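Long-range contacts in putative hexose oxidase (PDB 5AWV), which probably oxidises sugar groups of teicoplanin-type glycopeptide antibiotics, using a covalently bound FAD: residues 58-63 with 102-107; 112-117 with 127-132. All blocks are in the same frame, centred on the assembly; numbering follows the deposited sequence.

In the fold
Both contacts belong to the FAD-binding domain but to different sheets of it. Contact 1 pairs the two central strands, 60-63 and 104-107, of the small mixed sheet 33-35, 60-63, 104-107, 84-87. Contact 2 follows in series along the chain: strand 114-117, the next after 104-107, is an outermost strand of the five-stranded antiparallel sheet, and its N-terminal end meets the turn leading into helix 131-142. The centres lie 22 Å apart, the nearest atoms about 7 Å, without touching. Contact 2 touches FAD through P127, in the loop after strand 122-125; the mixed sheet stands farther off, the side chain of I105 being about 8 Å from the cofactor.

Contact 1: 58-63 with 102-107; sequences PDYIHL and VKVIID
Y60 holds its side chain in the crowded position, CG between the backbone N and the carbonyl carbon (chi1 53°), and this lays the phenol obliquely across V104. V104 CG2, anti to its own carbonyl carbon, sits over one ring face 3.8 Å from the Y60 ring centroid, a CH-pi contact displaced toward the rim; V104 CG1 lies 3.6 Å from Y60 CE2. K34 adds a cation-pi interaction to the same ring. Strands 60-63 and 104-107, which carry these side chains, run parallel. H62 N gives a straight bond of 2.8 Å to I105 O, nearly along the C=O axis, and D107 N bonds H62 O at 2.9 Å from above the carbonyl plane; K103 O takes weak bonds from both D59 N and Y60 N, and I105 N bonds Y60 O weakly. In the FAD-binding domain, strand 60-63, helix 67-80 and strand 84-87 form a beta-alpha-beta crossover, and 104-107 is inserted between its two parallel strands; the helix packs on the Y60, H62 and I106 face. On the other face, I61 and I105 lie side by side with CG1 beside the backbone N in both, I61 CG2 being 4.1 Å from I105 CB, and I61 CG2 also meets D107 CB at 3.8 Å. P58 CG approaches I105 CD1 to 4.0 Å. D107, CG anti to the backbone N (chi1 -174°), runs alongside L63, its CB and OD1 against CD2; its carboxylate is held by R48 and S109. K103, bent at chi2, crosses D59 with its methylenes, while D59 OD2 is salt-bridged to K82.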
loop_
_atom_site.group_PDB
_atom_site.type_symbol
_atom_site.label_atom_id
_atom_site.label_comp_id
_atom_site.label_asym_id
_atom_site.label_seq_id
_atom_site.Cartn_x
_atom_site.Cartn_y
_atom_site.Cartn_z
ATOM N N PRO A 58 -18.126 12.479 6.526
ATOM C CA PRO A 58 -18.167 13.341 5.379
ATOM C C PRO A 58 -19.602 13.760 4.989
ATOM O O PRO A 58 -20.551 13.016 5.236
ATOM C CB PRO A 58 -17.535 12.477 4.262
ATOM C CG PRO A 58 -17.689 11.090 4.745
ATOM C CD PRO A 58 -17.643 11.114 6.203
ATOM N N ASP A 59 -19.708 14.894 4.310
ATOM C CA ASP A 59 -20.988 15.314 3.711
ATOM C C ASP A 59 -21.502 14.281 2.717
ATOM O O ASP A 59 -22.703 13.981 2.669
ATOM C CB ASP A 59 -20.847 16.668 3.006
ATOM C CG ASP A 59 -20.542 17.825 3.983
ATOM O OD1 ASP A 59 -20.705 17.701 5.231
ATOM O OD2 ASP A 59 -20.131 18.861 3.500
ATOM N N TYR A 60 -20.594 13.763 1.873
ATOM C CA TYR A 60 -20.987 12.669 1.014
ATOM C C TYR A 60 -19.767 11.880 0.667
ATOM O O TYR A 60 -18.640 12.394 0.837
ATOM C CB TYR A 60 -21.710 13.127 -0.287
ATOM C CG TYR A 60 -21.054 14.146 -1.161
ATOM C CD1 TYR A 60 -21.178 15.547 -0.902
ATOM C CD2 TYR A 60 -20.345 13.756 -2.310
ATOM C CE1 TYR A 60 -20.560 16.484 -1.748
ATOM C CE2 TYR A 60 -19.735 14.670 -3.090
ATOM C CZ TYR A 60 -19.839 16.046 -2.820
ATOM O OH TYR A 60 -19.149 16.924 -3.695
ATOM N N ILE A 61 -19.984 10.672 0.161
ATOM C CA ILE A 61 -18.923 9.884 -0.473
ATOM C C ILE A 61 -19.268 9.702 -1.976
ATOM O O ILE A 61 -20.336 9.253 -2.328
ATOM C CB ILE A 61 -18.778 8.543 0.294
ATOM C CG1 ILE A 61 -18.465 8.851 1.740
ATOM C CG2 ILE A 61 -17.674 7.662 -0.294
ATOM C CD1 ILE A 61 -18.566 7.730 2.731
ATOM N N HIS A 62 -18.352 10.071 -2.851
ATOM C CA HIS A 62 -18.560 10.065 -4.270
ATOM C C HIS A 62 -17.894 8.852 -4.888
ATOM O O HIS A 62 -16.621 8.746 -4.953
ATOM C CB HIS A 62 -17.973 11.376 -4.797
ATOM C CG HIS A 62 -18.669 11.953 -5.971
ATOM N ND1 HIS A 62 -18.542 13.282 -6.324
ATOM C CD2 HIS A 62 -19.442 11.379 -6.923
ATOM C CE1 HIS A 62 -19.233 13.502 -7.425
ATOM N NE2 HIS A 62 -19.778 12.362 -7.814
ATOM N N LEU A 63 -18.739 7.924 -5.322
ATOM C CA LEU A 63 -18.279 6.764 -6.089
ATOM C C LEU A 63 -18.120 7.115 -7.519
ATOM O O LEU A 63 -19.057 7.665 -8.129
ATOM C CB LEU A 63 -19.318 5.633 -5.997
ATOM C CG LEU A 63 -19.332 4.905 -4.680
ATOM C CD1 LEU A 63 -20.583 4.031 -4.524
ATOM C CD2 LEU A 63 -18.083 4.038 -4.445
ATOM N N VAL A 102 -12.550 16.178 6.801
ATOM C CA VAL A 102 -12.768 15.775 5.427
ATOM C C VAL A 102 -14.252 15.820 5.176
ATOM O O VAL A 102 -15.063 15.152 5.834
ATOM C CB VAL A 102 -12.170 14.345 5.130
ATOM C CG1 VAL A 102 -12.611 13.817 3.808
ATOM C CG2 VAL A 102 -10.651 14.419 5.078
ATOM N N LYS A 103 -14.638 16.533 4.140
ATOM C CA LYS A 103 -16.042 16.603 3.848
ATOM C C LYS A 103 -16.501 15.784 2.681
ATOM O O LYS A 103 -17.712 15.521 2.559
ATOM C CB LYS A 103 -16.417 18.076 3.614
ATOM C CG LYS A 103 -16.173 18.975 4.806
ATOM C CD LYS A 103 -17.036 18.642 6.013
ATOM C CE LYS A 103 -16.574 19.436 7.231
ATOM N NZ LYS A 103 -17.533 19.159 8.337
ATOM N N VAL A 104 -15.619 15.507 1.750
ATOM C CA VAL A 104 -15.970 14.598 0.692
ATOM C C VAL A 104 -14.913 13.527 0.572
ATOM O O VAL A 104 -13.723 13.843 0.501
ATOM C CB VAL A 104 -16.047 15.355 -0.614
ATOM C CG1 VAL A 104 -16.354 14.438 -1.737
ATOM C CG2 VAL A 104 -17.220 16.364 -0.560
ATOM N N ILE A 105 -15.342 12.272 0.466
ATOM C CA ILE A 105 -14.423 11.191 0.063
ATOM C C ILE A 105 -14.690 10.807 -1.376
ATOM O O ILE A 105 -15.831 10.543 -1.736
ATOM C CB ILE A 105 -14.565 9.979 1.012
ATOM C CG1 ILE A 105 -14.182 10.424 2.390
ATOM C CG2 ILE A 105 -13.673 8.828 0.523
ATOM C CD1 ILE A 105 -14.322 9.387 3.464
ATOM N N ILE A 106 -13.688 10.884 -2.246
ATOM C CA ILE A 106 -13.785 10.269 -3.527
ATOM C C ILE A 106 -13.287 8.795 -3.381
ATOM O O ILE A 106 -12.095 8.540 -3.186
ATOM C CB ILE A 106 -13.012 11.025 -4.603
ATOM C CG1 ILE A 106 -13.581 12.471 -4.683
ATOM C CG2 ILE A 106 -13.123 10.314 -5.926
ATOM C CD1 ILE A 106 -12.830 13.387 -5.635
ATOM N N ASP A 107 -14.224 7.871 -3.551
ATOM C CA ASP A 107 -14.001 6.469 -3.296
ATOM C C ASP A 107 -13.802 5.770 -4.630
ATOM O O ASP A 107 -14.652 5.853 -5.509
ATOM C CB ASP A 107 -15.167 5.877 -2.507
ATOM C CG ASP A 107 -14.907 4.411 -2.083
ATOM O OD1 ASP A 107 -14.529 3.597 -2.970
ATOM O OD2 ASP A 107 -15.018 4.131 -0.869
#

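Contact 2: 112-117 with 127-132; sequences TEIAYD and PGNTLS
N129 ND2 is the best-held polar atom, with two backbone carbonyls as acceptors: E113 O across the contact and E126 O. The bond to E113 O is 3.2 Å long and bent (138° at the hydrogen); the oxygen lies close to the amide plane of N129, whereas the donor stands above the carbonyl plane of E113. These two bonds should fix the rotation of the amide and so tell its nitrogen from its oxygen. CG of N129 is anti to its carbonyl carbon and beside its backbone N (chi1 -74°), which carries the amide across to the chain at T112-I114. N129 OD1 comes 3.1 Å from T112 O, two acceptors with no bond between them, and 3.6 Å from T112 CB. The CG1-CD1 arm of I114 crosses the amide obliquely: CG1 is 3.4 Å from N129 ND2, and CD1 3.5 Å from N129 OD1. I114 has CG1 anti to the carbonyl carbon (chi1 -54°), and also touches L138 of helix 131-142; N129 itself rests on V134 of that helix and V156. T112 CG2 lies more loosely over the backbone of G128. T130 occupies the N-cap position of helix 131-142: its side chain caps a backbone N of the first turn and T130 N bonds E133 OE1, consistent with a capping box. L27 of the second subunit packs on E113, A115 and D117. The contact joins the open end of the beta-hairpin 114-117/122-125 to the loop that leaves it, touches FAD at P127 and enters the capped helix 131-142.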
loop_
_atom_site.group_PDB
_atom_site.type_symbol
_atom_site.label_atom_id
_atom_site.label_comp_id
_atom_site.label_asym_id
_atom_site.label_seq_id
_atom_site.Cartn_x
_atom_site.Cartn_y
_atom_site.Cartn_z
ATOM N N THR A 112 -11.442 -0.735 -11.232
ATOM C CA THR A 112 -10.737 -1.987 -10.957
ATOM C C THR A 112 -10.202 -2.700 -12.235
ATOM O O THR A 112 -10.006 -3.895 -12.227
ATOM C CB THR A 112 -11.632 -2.989 -10.211
ATOM O OG1 THR A 112 -12.763 -3.259 -11.022
ATOM C CG2 THR A 112 -12.085 -2.495 -8.919
ATOM N N GLU A 113 -9.990 -2.004 -13.331
ATOM C CA GLU A 113 -9.416 -2.680 -14.512
ATOM C C GLU A 113 -7.943 -3.133 -14.308
ATOM O O GLU A 113 -7.149 -2.427 -13.681
ATOM C CB GLU A 113 -9.486 -1.731 -15.721
ATOM C CG GLU A 113 -8.716 -2.241 -16.943
ATOM C CD GLU A 113 -9.508 -2.235 -18.220
ATOM O OE1 GLU A 113 -9.180 -1.425 -19.137
ATOM O OE2 GLU A 113 -10.428 -3.090 -18.303
ATOM N N ILE A 114 -7.595 -4.289 -14.859
ATOM C CA ILE A 114 -6.242 -4.766 -14.926
ATOM C C ILE A 114 -6.128 -5.368 -16.294
ATOM O O ILE A 114 -6.859 -6.358 -16.628
ATOM C CB ILE A 114 -5.937 -5.839 -13.861
ATOM C CG1 ILE A 114 -6.276 -5.345 -12.474
ATOM C CG2 ILE A 114 -4.517 -6.443 -14.048
ATOM C CD1 ILE A 114 -6.274 -6.529 -11.486
ATOM N N ALA A 115 -5.284 -4.803 -17.130
ATOM C CA ALA A 115 -5.186 -5.271 -18.523
ATOM C C ALA A 115 -3.940 -4.849 -19.186
ATOM O O ALA A 115 -3.275 -3.864 -18.798
ATOM C CB ALA A 115 -6.329 -4.750 -19.340
ATOM N N TYR A 116 -3.553 -5.662 -20.141
ATOM C CA TYR A 116 -2.466 -5.273 -21.023
ATOM C C TYR A 116 -2.967 -4.157 -21.972
ATOM O O TYR A 116 -3.990 -4.298 -22.600
ATOM C CB TYR A 116 -1.960 -6.414 -21.835
ATOM C CG TYR A 116 -0.987 -5.924 -22.901
ATOM C CD1 TYR A 116 0.273 -5.377 -22.545
ATOM C CD2 TYR A 116 -1.335 -6.009 -24.260
ATOM C CE1 TYR A 116 1.179 -4.949 -23.502
ATOM C CE2 TYR A 116 -0.412 -5.614 -25.238
ATOM C CZ TYR A 116 0.835 -5.069 -24.860
ATOM O OH TYR A 116 1.713 -4.655 -25.857
ATOM N N ASP A 117 -2.229 -3.056 -22.034
ATOM C CA ASP A 117 -2.612 -1.889 -22.820
ATOM C C ASP A 117 -1.684 -1.739 -23.990
ATOM O O ASP A 117 -0.568 -1.230 -23.802
ATOM C CB ASP A 117 -2.549 -0.647 -21.934
ATOM C CG ASP A 117 -3.002 0.636 -22.654
ATOM O OD1 ASP A 117 -2.894 0.686 -23.892
ATOM O OD2 ASP A 117 -3.442 1.558 -21.966
ATOM N N PRO A 127 -6.579 2.120 -9.606
ATOM C CA PRO A 127 -6.367 2.368 -8.164
ATOM C C PRO A 127 -7.345 1.686 -7.213
ATOM O O PRO A 127 -6.971 1.406 -6.108
ATOM C CB PRO A 127 -6.473 3.884 -8.000
ATOM C CG PRO A 127 -7.268 4.306 -9.218
ATOM C CD PRO A 127 -6.977 3.371 -10.317
ATOM N N GLY A 128 -8.509 1.317 -7.644
ATOM C CA GLY A 128 -9.425 0.634 -6.761
ATOM C C GLY A 128 -9.199 -0.851 -6.585
ATOM O O GLY A 128 -9.836 -1.480 -5.702
ATOM N N ASN A 129 -8.320 -1.444 -7.375
ATOM C CA ASN A 129 -7.940 -2.823 -7.166
ATOM C C ASN A 129 -7.218 -3.041 -5.813
ATOM O O ASN A 129 -6.470 -2.178 -5.364
ATOM C CB ASN A 129 -6.936 -3.293 -8.235
ATOM C CG ASN A 129 -7.572 -3.518 -9.555
ATOM O OD1 ASN A 129 -8.366 -4.431 -9.682
ATOM N ND2 ASN A 129 -7.261 -2.682 -10.543
ATOM N N THR A 130 -7.412 -4.197 -5.214
ATOM C CA THR A 130 -6.532 -4.642 -4.120
ATOM C C THR A 130 -5.324 -5.350 -4.664
ATOM O O THR A 130 -5.361 -5.826 -5.819
ATOM C CB THR A 130 -7.292 -5.575 -3.153
ATOM O OG1 THR A 130 -7.718 -6.732 -3.849
ATOM C CG2 THR A 130 -8.521 -4.902 -2.597
ATOM N N LEU A 131 -4.253 -5.441 -3.852
ATOM C CA LEU A 131 -3.097 -6.251 -4.179
ATOM C C LEU A 131 -3.432 -7.687 -4.465
ATOM O O LEU A 131 -2.979 -8.222 -5.455
ATOM C CB LEU A 131 -2.026 -6.207 -3.080
ATOM C CG LEU A 131 -1.429 -4.797 -2.846
ATOM C CD1 LEU A 131 -0.275 -4.821 -1.849
ATOM C CD2 LEU A 131 -0.938 -4.191 -4.176
ATOM N N SER A 132 -4.314 -8.284 -3.711
ATOM C CA SER A 132 -4.744 -9.639 -3.963
ATOM C C SER A 132 -5.330 -9.818 -5.384
ATOM O O SER A 132 -4.984 -10.776 -6.120
ATOM C CB SER A 132 -5.754 -10.036 -2.870
ATOM O OG SER A 132 -6.240 -11.298 -3.176
#